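Spike glycoprotein (Bat coronavirus HKU9, PDB 5GYQ) probably attaches the virus to host cells through a receptor and so starts infection, this chain being its putative receptor-binding domain in S1. Local coordinates at residues 112-117 with 135-140; 15-20 with 66-71; 39-44 with 101-106; 45-50 with 78-83. All coordinates share one frame; numbering follows the deposited sequence.

Interaction 1. Residues 112-117 with 135-140; sequences PYAVAN and TVINAA. With NAG (2-acetamido-2-deoxy-beta-D-glucopyranose), chain B.
The Tyr113 ring, on a residue whose backbone lies against Ala140, has CG2 of Val115 over the centre of one face, 3.4 Å above the plane, and the glycan at its edge. There, in the ring plane, Tyr113 CE2 lies 3.5 Å from O5 of the NAG. The ring also meets that of His75, the planes about 35° apart. CG of Tyr113 is anti to the backbone N (chi1 -174°), the turn that starts the ring off on this course. Its hydroxyl is held by His75 ND1 and Asn72 N, while the NAG has a hydrogen bond with Thr74 OG1. Across the backbone from the ring, the chain meets the C-terminal part of helix 130-139 through small apolar groups. Ala114 CB and Ala140 CB touch at 3.7 Å. Val136 works with both branches: its CG1 presses on the peptide that follows Val115, 3.6 Å from Ala116 N, and its CG2 rests on Ala116 CB at 4.0 Å. Pro112 closes the far end with its CB near that of Ala140. A single water joins the two backbones, 3.0 Å from Tyr113 N and 2.8 Å from Ala140 O. With no direct hydrogen bond between them, these two segments are joined by close apolar fit plus one water bridge, and the same short run of chain offers Tyr113 and Val115 to the sugar.

Interaction 2. Residues 15-20 with 66-71; sequences DPPQPV and LDVMRI
Arg70 reaches from strand 63-71 to Asp15 and the two prolines after it, and its guanidinium is the centre of the contact. The arginine crosses Pro16 at about a right angle and grips the Pro16 carbonyl side-on, with two nitrogens on one oxygen. Arg70 NE to Pro16 O is 2.8 Å and Arg70 NH2 to the same Pro16 O is 3.0 Å, with that oxygen in the guanidinium plane. NE reaches it because the chain bends at chi3 (56°). Asp15 forms a salt bridge at the edge of the same group, OD1 to Arg70 NH2 at 3.0 Å, its carboxylate turned 87° from the guanidinium. Gln18 comes slantwise, its amide 40° from that plane, and lays OE1 3.4 Å from Arg70 CD; its polar atoms are spent on Ala114 N and Pro112 O. At the main chain, Arg70 N donates to Pro17 O at 2.9 Å. The proline rings then lie on strand carbonyls: Pro17 CG is 3.2 Å from Val68 O, and Pro19 CD is 3.5 Å from Arg70 O. Val12 of helix 10-14 packs on both Pro17 and Val68. Across this contact the loop offers carbonyls and a carboxylate, and the Arg70 N-H groups are the donors; the prolines have none to give. The buried positive charge is probably balanced in part by Asp15, with the doubly used Pro16 carbonyl easing its burial.

Interaction 3. Residues 39-44 with 101-106; sequences DSLPTH and CLHAFY
Leu41 and Phe105 form the tight side of this contact. Leu41 CD1 stands over one face of the Phe105 ring, offset toward the rim, and comes within 3.6 Å of CD2 of Phe105. Next to this pair, His103 is held from two directions. Thr43, though exposed, turns OG1 inward to meet His103 NE2 at 2.9 Å near the imidazole plane, the two side chains crossing at about a right angle, and His103 ND1 bonds to Val37 O. Both nitrogens of this buried histidine are thus engaged, and Leu41 CB lies obliquely against its ring. The outer side, made by Pro42, His44 and Tyr106, is more open. Here His44 and Tyr106 meet as an offset edge-to-face pair, the edge of His44 toward the face of Tyr106, with ring planes at 84°. His44 CB covers a face of the Tyr106 ring at 3.6 Å above its plane, again toward the rim. The polar tips add little, for His44 ND1 to Tyr106 OH is a weak bond of 3.3 Å. A water takes hold of His44 O at 2.8 Å and only weakly of the same hydroxyl. Two backbone bonds join the segments: Tyr106 N to Pro42 O at 2.9 Å and His44 N to Ala104 O at 2.7 Å. They flank Thr43 and Phe105, an antiparallel non-hydrogen-bonded pair. With the inverse gamma turn centred on Pro42 and the corner at His44, this is how a loop swings in to begin the edge strand 43-49 of the five-stranded antiparallel sheet in the core of the domain.

Interaction 4. Residues 45-50 with 78-83; sequences QLQCYG and NLFNRV
Gln47 and Phe80 mark the closest approach of the two backbones, their CA atoms 7.8 Å apart, where a helix packs over the edge strand of the antiparallel sheet in the receptor-binding domain core. Residues 45-49 are that strand, and 78-81 belong to helix 73-81. The chain leaves the helix at Arg82 with positive phi (54°), while Val83 N bonds to Asn78 O at 2.9 Å and Arg82 N makes a weak bond to Leu79 O, which fits a Schellman motif. From the strand, Gln45, Gln47 and Tyr49 all face the helix. Phe80 enters between them: its CE2 touches Gln45 CB and its CE1 touches Gln47 CB, each at 3.7 Å, so the ring leans on the aliphatic roots of the two glutamines. Leu102 of the neighbouring strand packs against both Phe80 and Tyr49. Tyr49 crosses Phe80 at about a right angle, with its hydroxyl near Phe80 CD1. Arg82 runs extended from CG to NE (chi3 -178°) and slides past the tyrosine in the opposite direction. It makes a cation-pi contact: NH2 lies over one face of the Tyr49 ring, toward the rim and 3.6 Å from CD1, with guanidinium and ring planes 34° apart. No direct hydrogen bond joins the segments, and the polar link is by water. One water accepts from Arg82 NE at 3.0 Å and donates to Leu79 O at 2.9 Å, and also lies 3.0 Å from Tyr49 OH.

Interactions 3 and 4 both use edge strand 43-49: its start pairs with strand 100-111 in interaction 3, and its later residues carry helix 73-81 in interaction 4. The Cys48–Cys101 disulfide ties the two, and Leu102 N probably also bonds to Gln47 O. Interaction 2 sits 13 Å, centre to centre, from both interaction 1 and interaction 3. It touches interaction 4 where Ile71 CD1 meets Leu79 CD2 at 4.0 Å. Gln18 of interaction 2 joins it to interaction 1, its OE1 2.7 Å from Ala114 N. The glycan borders interaction 1, and the side chain of Pro19 comes within about 7 Å of a bound NAG. Interactions 3 and 4 are each centred 24 Å from interaction 1.

Interaction 1. Residues 112-117 with 135-140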
# COMPACT_ATOMS: atom_id res chain seq x y z
N PRO A 112 10.54 7.19 13.92
CA PRO A 112 10.34 5.82 14.39
C PRO A 112 9.74 4.93 13.30
O PRO A 112 8.77 5.30 12.65
CB PRO A 112 9.36 6.00 15.56
CG PRO A 112 9.75 7.31 16.13
CD PRO A 112 10.20 8.17 14.97
N TYR A 113 10.36 3.77 13.11
CA TYR A 113 9.98 2.86 12.05
C TYR A 113 9.63 1.52 12.69
O TYR A 113 10.51 0.74 13.04
CB TYR A 113 11.14 2.73 11.05
CG TYR A 113 10.86 1.92 9.80
CD1 TYR A 113 9.65 2.03 9.12
CD2 TYR A 113 11.82 1.07 9.28
CE1 TYR A 113 9.41 1.29 7.96
CE2 TYR A 113 11.60 0.34 8.13
CZ TYR A 113 10.39 0.45 7.48
OH TYR A 113 10.17 -0.28 6.34
N ALA A 114 8.34 1.28 12.87
CA ALA A 114 7.88 0.13 13.64
C ALA A 114 7.69 -1.09 12.75
O ALA A 114 6.68 -1.22 12.05
CB ALA A 114 6.59 0.45 14.37
N VAL A 115 8.67 -1.99 12.79
CA VAL A 115 8.67 -3.17 11.94
C VAL A 115 8.79 -4.44 12.78
O VAL A 115 9.75 -4.60 13.52
CB VAL A 115 9.82 -3.13 10.92
CG1 VAL A 115 9.82 -4.37 10.05
CG2 VAL A 115 9.71 -1.88 10.07
N ALA A 116 7.81 -5.34 12.66
CA ALA A 116 7.86 -6.61 13.37
C ALA A 116 8.98 -7.48 12.81
O ALA A 116 9.21 -7.49 11.60
CB ALA A 116 6.53 -7.33 13.28
N ASN A 117 9.68 -8.19 13.68
CA ASN A 117 10.77 -9.05 13.23
C ASN A 117 10.65 -10.47 13.77
O ASN A 117 11.63 -11.21 13.84
CB ASN A 117 12.12 -8.44 13.61
CG ASN A 117 12.45 -8.59 15.08
OD1 ASN A 117 11.56 -8.54 15.94
ND2 ASN A 117 13.72 -8.80 15.38
N THR A 135 4.04 -4.06 21.44
CA THR A 135 5.48 -4.19 21.71
C THR A 135 6.33 -3.72 20.53
O THR A 135 7.41 -3.18 20.72
CB THR A 135 5.90 -5.64 22.06
OG1 THR A 135 5.74 -6.48 20.92
CG2 THR A 135 5.09 -6.18 23.22
N VAL A 136 5.85 -3.93 19.31
CA VAL A 136 6.60 -3.50 18.12
C VAL A 136 6.64 -1.97 18.03
O VAL A 136 7.71 -1.35 17.85
CB VAL A 136 5.99 -4.08 16.82
CG1 VAL A 136 6.68 -3.51 15.60
CG2 VAL A 136 6.09 -5.61 16.83
N ILE A 137 5.47 -1.36 18.18
CA ILE A 137 5.35 0.09 18.16
C ILE A 137 6.18 0.72 19.28
O ILE A 137 6.86 1.72 19.06
CB ILE A 137 3.87 0.52 18.29
CG1 ILE A 137 3.10 0.08 17.04
CG2 ILE A 137 3.77 2.03 18.48
CD1 ILE A 137 1.61 0.32 17.13
N ASN A 138 6.15 0.12 20.47
CA ASN A 138 6.95 0.62 21.58
C ASN A 138 8.45 0.47 21.33
O ASN A 138 9.24 1.36 21.64
CB ASN A 138 6.58 -0.09 22.88
CG ASN A 138 7.35 0.45 24.08
OD1 ASN A 138 8.26 -0.20 24.59
ND2 ASN A 138 6.99 1.65 24.52
N ALA A 139 8.85 -0.67 20.77
CA ALA A 139 10.25 -0.95 20.48
C ALA A 139 10.80 0.02 19.44
O ALA A 139 11.99 0.33 19.45
CB ALA A 139 10.43 -2.38 20.01
N ALA A 140 9.94 0.49 18.54
CA ALA A 140 10.35 1.49 17.55
C ALA A 140 10.99 2.74 18.18
O ALA A 140 11.83 3.39 17.56
CB ALA A 140 9.16 1.89 16.68
C1 NAG B . 15.38 -0.15 7.28
C2 NAG B . 16.87 0.07 7.34
C3 NAG B . 17.57 -1.25 7.67
C4 NAG B . 17.00 -1.83 8.96
C5 NAG B . 15.47 -1.85 8.95
C6 NAG B . 14.89 -2.15 10.31
C7 NAG B . 17.72 1.91 5.96
C8 NAG B . 18.23 2.33 4.62
N2 NAG B . 17.38 0.62 6.09
O3 NAG B . 18.96 -0.99 7.80
O4 NAG B . 17.40 -3.19 9.11
O5 NAG B . 14.92 -0.58 8.55
O6 NAG B . 13.47 -2.25 10.27
O7 NAG B . 17.62 2.70 6.90
O HOH W 1 12.71 3.10 14.91

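Interaction 2. Residues 15-20 with 66-71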
# COMPACT_ATOMS: atom_id res chain seq x y z
N ASP A 15 -0.11 10.84 6.30
CA ASP A 15 0.61 10.23 7.41
C ASP A 15 0.46 8.71 7.41
O ASP A 15 -0.32 8.15 8.19
CB ASP A 15 0.11 10.79 8.75
CG ASP A 15 0.93 10.31 9.93
OD1 ASP A 15 2.07 9.84 9.73
OD2 ASP A 15 0.43 10.40 11.08
N PRO A 16 1.22 8.03 6.53
CA PRO A 16 1.15 6.57 6.38
C PRO A 16 1.45 5.82 7.68
O PRO A 16 2.40 6.17 8.38
CB PRO A 16 2.22 6.27 5.33
CG PRO A 16 2.34 7.55 4.56
CD PRO A 16 2.16 8.63 5.58
N PRO A 17 0.65 4.80 7.99
CA PRO A 17 0.84 4.04 9.23
C PRO A 17 2.12 3.21 9.21
O PRO A 17 2.69 2.98 8.14
CB PRO A 17 -0.40 3.13 9.28
CG PRO A 17 -0.81 2.98 7.85
CD PRO A 17 -0.45 4.26 7.17
N GLN A 18 2.58 2.80 10.38
CA GLN A 18 3.69 1.87 10.47
C GLN A 18 3.31 0.59 9.75
O GLN A 18 2.14 0.20 9.77
CB GLN A 18 4.06 1.60 11.93
CG GLN A 18 4.40 2.84 12.74
CD GLN A 18 5.70 3.49 12.30
OE1 GLN A 18 6.51 2.88 11.60
NE2 GLN A 18 5.91 4.74 12.71
N PRO A 19 4.28 -0.07 9.10
CA PRO A 19 3.98 -1.27 8.32
C PRO A 19 3.36 -2.39 9.16
O PRO A 19 2.60 -3.20 8.62
CB PRO A 19 5.35 -1.69 7.77
CG PRO A 19 6.34 -1.00 8.63
CD PRO A 19 5.71 0.28 9.05
N VAL A 20 3.68 -2.44 10.45
CA VAL A 20 3.10 -3.46 11.31
C VAL A 20 1.58 -3.28 11.41
O VAL A 20 0.84 -4.24 11.61
CB VAL A 20 3.74 -3.46 12.73
CG1 VAL A 20 3.43 -2.17 13.48
CG2 VAL A 20 3.29 -4.67 13.53
N LEU A 66 -6.50 -0.51 -1.96
CA LEU A 66 -5.37 0.36 -1.62
C LEU A 66 -4.80 0.01 -0.25
O LEU A 66 -5.46 0.19 0.77
CB LEU A 66 -5.80 1.83 -1.63
CG LEU A 66 -6.52 2.32 -2.89
CD1 LEU A 66 -6.99 3.75 -2.70
CD2 LEU A 66 -5.62 2.20 -4.11
N ASP A 67 -3.57 -0.48 -0.23
CA ASP A 67 -2.89 -0.75 1.03
C ASP A 67 -1.85 0.33 1.29
O ASP A 67 -0.98 0.56 0.47
CB ASP A 67 -2.24 -2.13 1.02
CG ASP A 67 -3.25 -3.23 0.78
OD1 ASP A 67 -4.43 -3.04 1.14
OD2 ASP A 67 -2.86 -4.28 0.23
N VAL A 68 -1.94 0.98 2.44
CA VAL A 68 -1.07 2.12 2.71
C VAL A 68 -0.24 1.91 3.96
O VAL A 68 -0.74 1.45 5.00
CB VAL A 68 -1.89 3.42 2.84
CG1 VAL A 68 -0.99 4.60 3.12
CG2 VAL A 68 -2.70 3.66 1.57
N MET A 69 1.05 2.24 3.85
CA MET A 69 1.97 2.14 4.97
C MET A 69 3.23 2.94 4.69
O MET A 69 3.34 3.56 3.64
CB MET A 69 2.33 0.68 5.24
CG MET A 69 3.21 0.06 4.16
SD MET A 69 2.75 -1.65 3.78
CE MET A 69 1.29 -1.38 2.78
N ARG A 70 4.18 2.92 5.62
CA ARG A 70 5.48 3.52 5.37
C ARG A 70 6.53 2.43 5.24
O ARG A 70 6.33 1.31 5.71
CB ARG A 70 5.85 4.50 6.49
CG ARG A 70 5.93 3.90 7.88
CD ARG A 70 6.20 4.99 8.91
NE ARG A 70 5.20 6.05 8.84
CZ ARG A 70 5.46 7.35 9.01
NH1 ARG A 70 6.69 7.75 9.26
NH2 ARG A 70 4.47 8.24 8.92
N ILE A 71 7.64 2.74 4.58
CA ILE A 71 8.63 1.73 4.24
C ILE A 71 9.98 2.38 3.96
O ILE A 71 10.03 3.44 3.33
CB ILE A 71 8.15 0.90 3.01
CG1 ILE A 71 9.05 -0.30 2.73
CG2 ILE A 71 8.01 1.78 1.77
CD1 ILE A 71 8.51 -1.22 1.65

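Interaction 3. Residues 39-44 with 101-106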
# COMPACT_ATOMS: atom_id res chain seq x y z
N ASP A 39 -0.82 10.47 -9.63
CA ASP A 39 -0.19 11.67 -10.16
C ASP A 39 0.15 12.72 -9.10
O ASP A 39 1.25 13.26 -9.08
CB ASP A 39 -1.10 12.30 -11.22
CG ASP A 39 -1.36 11.37 -12.38
OD1 ASP A 39 -0.58 11.42 -13.36
OD2 ASP A 39 -2.33 10.59 -12.32
N SER A 40 -0.81 13.01 -8.22
CA SER A 40 -0.64 14.06 -7.22
C SER A 40 0.49 13.77 -6.23
O SER A 40 1.11 14.69 -5.71
CB SER A 40 -1.95 14.28 -6.46
OG SER A 40 -2.95 14.79 -7.31
N LEU A 41 0.75 12.49 -5.98
CA LEU A 41 1.81 12.09 -5.07
C LEU A 41 3.19 12.37 -5.66
O LEU A 41 3.40 12.19 -6.86
CB LEU A 41 1.69 10.61 -4.72
CG LEU A 41 0.47 10.21 -3.89
CD1 LEU A 41 0.44 8.71 -3.68
CD2 LEU A 41 0.49 10.93 -2.55
N PRO A 42 4.14 12.81 -4.82
CA PRO A 42 5.53 13.01 -5.23
C PRO A 42 6.25 11.68 -5.39
O PRO A 42 6.85 11.18 -4.44
CB PRO A 42 6.12 13.82 -4.07
CG PRO A 42 5.29 13.44 -2.89
CD PRO A 42 3.90 13.19 -3.42
N THR A 43 6.20 11.13 -6.60
CA THR A 43 6.65 9.76 -6.85
C THR A 43 8.14 9.54 -6.62
O THR A 43 8.99 10.27 -7.14
CB THR A 43 6.31 9.33 -8.28
OG1 THR A 43 4.89 9.39 -8.47
CG2 THR A 43 6.78 7.91 -8.55
N HIS A 44 8.45 8.51 -5.83
CA HIS A 44 9.83 8.06 -5.62
C HIS A 44 10.11 6.86 -6.51
O HIS A 44 11.20 6.73 -7.06
CB HIS A 44 10.06 7.72 -4.15
CG HIS A 44 11.27 6.88 -3.91
ND1 HIS A 44 12.53 7.42 -3.75
CD2 HIS A 44 11.42 5.54 -3.78
CE1 HIS A 44 13.40 6.44 -3.54
NE2 HIS A 44 12.75 5.29 -3.56
N CYS A 101 -0.15 -2.27 -8.72
CA CYS A 101 1.02 -1.39 -8.67
C CYS A 101 1.55 -1.09 -7.27
O CYS A 101 0.79 -1.00 -6.30
CB CYS A 101 0.71 -0.07 -9.37
SG CYS A 101 0.49 -0.22 -11.16
N LEU A 102 2.86 -0.93 -7.18
CA LEU A 102 3.54 -0.46 -5.98
C LEU A 102 3.97 0.98 -6.19
O LEU A 102 4.80 1.27 -7.06
CB LEU A 102 4.76 -1.33 -5.67
CG LEU A 102 4.55 -2.83 -5.56
CD1 LEU A 102 5.88 -3.53 -5.31
CD2 LEU A 102 3.56 -3.15 -4.44
N HIS A 103 3.39 1.88 -5.41
CA HIS A 103 3.70 3.29 -5.54
C HIS A 103 4.36 3.85 -4.29
O HIS A 103 3.70 4.09 -3.28
CB HIS A 103 2.43 4.08 -5.87
CG HIS A 103 2.69 5.49 -6.32
ND1 HIS A 103 1.69 6.34 -6.73
CD2 HIS A 103 3.85 6.18 -6.43
CE1 HIS A 103 2.22 7.50 -7.07
NE2 HIS A 103 3.52 7.43 -6.90
N ALA A 104 5.67 4.05 -4.37
CA ALA A 104 6.42 4.67 -3.28
C ALA A 104 6.62 6.15 -3.56
O ALA A 104 7.04 6.53 -4.66
CB ALA A 104 7.75 3.97 -3.10
N PHE A 105 6.31 6.97 -2.57
CA PHE A 105 6.38 8.42 -2.72
C PHE A 105 7.09 9.07 -1.53
O PHE A 105 7.16 8.49 -0.45
CB PHE A 105 4.97 9.00 -2.88
CG PHE A 105 4.02 8.63 -1.77
CD1 PHE A 105 3.84 9.47 -0.68
CD2 PHE A 105 3.30 7.45 -1.82
CE1 PHE A 105 2.97 9.13 0.34
CE2 PHE A 105 2.43 7.11 -0.80
CZ PHE A 105 2.26 7.95 0.28
N TYR A 106 7.60 10.28 -1.75
CA TYR A 106 8.40 10.97 -0.74
C TYR A 106 7.57 11.48 0.44
O TYR A 106 6.49 12.04 0.26
CB TYR A 106 9.17 12.12 -1.38
CG TYR A 106 10.29 11.67 -2.29
CD1 TYR A 106 11.55 11.37 -1.78
CD2 TYR A 106 10.09 11.53 -3.66
CE1 TYR A 106 12.57 10.94 -2.61
CE2 TYR A 106 11.11 11.11 -4.49
CZ TYR A 106 12.35 10.82 -3.97
OH TYR A 106 13.36 10.40 -4.79
O HOH W 2 12.97 8.82 -7.73

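Interaction 4. Residues 45-50 with 78-83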
# COMPACT_ATOMS: atom_id res chain seq x y z
N GLN A 45 9.12 5.99 -6.64
CA GLN A 45 9.24 4.81 -7.49
C GLN A 45 7.86 4.19 -7.75
O GLN A 45 7.14 3.86 -6.81
CB GLN A 45 10.17 3.77 -6.85
CG GLN A 45 11.31 3.31 -7.75
CD GLN A 45 12.62 4.02 -7.45
OE1 GLN A 45 12.82 4.54 -6.35
NE2 GLN A 45 13.51 4.05 -8.43
N LEU A 46 7.50 4.04 -9.02
CA LEU A 46 6.22 3.43 -9.38
C LEU A 46 6.43 2.19 -10.23
O LEU A 46 6.91 2.28 -11.37
CB LEU A 46 5.33 4.44 -10.11
CG LEU A 46 3.99 3.95 -10.66
CD1 LEU A 46 3.07 3.46 -9.54
CD2 LEU A 46 3.31 5.05 -11.46
N GLN A 47 6.07 1.03 -9.69
CA GLN A 47 6.30 -0.23 -10.39
C GLN A 47 4.99 -0.99 -10.59
O GLN A 47 4.30 -1.29 -9.63
CB GLN A 47 7.29 -1.09 -9.61
CG GLN A 47 7.72 -2.34 -10.34
CD GLN A 47 8.69 -2.05 -11.46
OE1 GLN A 47 9.71 -1.39 -11.25
NE2 GLN A 47 8.38 -2.53 -12.66
N CYS A 48 4.68 -1.32 -11.83
CA CYS A 48 3.41 -1.99 -12.12
C CYS A 48 3.58 -3.40 -12.67
O CYS A 48 4.55 -3.70 -13.36
CB CYS A 48 2.59 -1.15 -13.10
SG CYS A 48 1.95 0.40 -12.42
N TYR A 49 2.62 -4.26 -12.35
CA TYR A 49 2.61 -5.65 -12.78
C TYR A 49 1.25 -6.01 -13.37
O TYR A 49 0.23 -5.98 -12.67
CB TYR A 49 2.92 -6.57 -11.60
CG TYR A 49 4.11 -6.14 -10.77
CD1 TYR A 49 5.39 -6.58 -11.08
CD2 TYR A 49 3.95 -5.30 -9.68
CE1 TYR A 49 6.48 -6.19 -10.33
CE2 TYR A 49 5.04 -4.90 -8.92
CZ TYR A 49 6.30 -5.35 -9.25
OH TYR A 49 7.38 -4.95 -8.50
N GLY A 50 1.24 -6.36 -14.66
CA GLY A 50 0.02 -6.75 -15.34
C GLY A 50 -0.65 -5.58 -16.03
O GLY A 50 -1.70 -5.73 -16.66
N ASN A 78 13.87 -4.64 -1.47
CA ASN A 78 13.55 -6.06 -1.33
C ASN A 78 12.12 -6.36 -1.80
O ASN A 78 11.86 -7.43 -2.35
CB ASN A 78 13.73 -6.51 0.12
CG ASN A 78 15.18 -6.56 0.52
OD1 ASN A 78 16.06 -6.72 -0.32
ND2 ASN A 78 15.44 -6.43 1.82
N LEU A 79 11.21 -5.42 -1.57
CA LEU A 79 9.82 -5.58 -1.99
C LEU A 79 9.73 -5.64 -3.51
O LEU A 79 9.05 -6.50 -4.08
CB LEU A 79 8.95 -4.44 -1.45
CG LEU A 79 7.46 -4.51 -1.77
CD1 LEU A 79 6.83 -5.74 -1.14
CD2 LEU A 79 6.75 -3.25 -1.30
N PHE A 80 10.43 -4.71 -4.17
CA PHE A 80 10.50 -4.68 -5.63
C PHE A 80 11.15 -5.94 -6.21
O PHE A 80 10.65 -6.51 -7.18
CB PHE A 80 11.27 -3.44 -6.10
CG PHE A 80 10.48 -2.17 -6.02
CD1 PHE A 80 9.10 -2.18 -6.14
CD2 PHE A 80 11.12 -0.95 -5.82
CE1 PHE A 80 8.37 -1.00 -6.07
CE2 PHE A 80 10.39 0.22 -5.75
CZ PHE A 80 9.02 0.20 -5.87
N ASN A 81 12.26 -6.37 -5.62
CA ASN A 81 13.01 -7.50 -6.16
C ASN A 81 12.51 -8.84 -5.65
O ASN A 81 13.04 -9.89 -6.03
CB ASN A 81 14.50 -7.35 -5.83
CG ASN A 81 15.10 -6.12 -6.46
OD1 ASN A 81 14.74 -5.74 -7.58
ND2 ASN A 81 16.02 -5.48 -5.75
N ARG A 82 11.49 -8.81 -4.80
CA ARG A 82 10.90 -10.00 -4.21
C ARG A 82 11.97 -10.85 -3.51
O ARG A 82 12.16 -12.03 -3.79
CB ARG A 82 10.15 -10.80 -5.27
CG ARG A 82 8.94 -10.00 -5.76
CD ARG A 82 8.18 -10.64 -6.90
NE ARG A 82 7.08 -9.75 -7.30
CZ ARG A 82 6.22 -10.02 -8.27
NH1 ARG A 82 6.30 -11.15 -8.96
NH2 ARG A 82 5.26 -9.14 -8.54
N VAL A 83 12.67 -10.19 -2.59
CA VAL A 83 13.63 -10.81 -1.69
C VAL A 83 13.05 -10.78 -0.28
O VAL A 83 12.54 -9.74 0.15
CB VAL A 83 14.99 -10.08 -1.73
CG1 VAL A 83 15.90 -10.54 -0.60
CG2 VAL A 83 15.66 -10.28 -3.08
O HOH W 3 7.25 -6.95 -6.28
O HOH W 4 9.71 -5.28 -9.33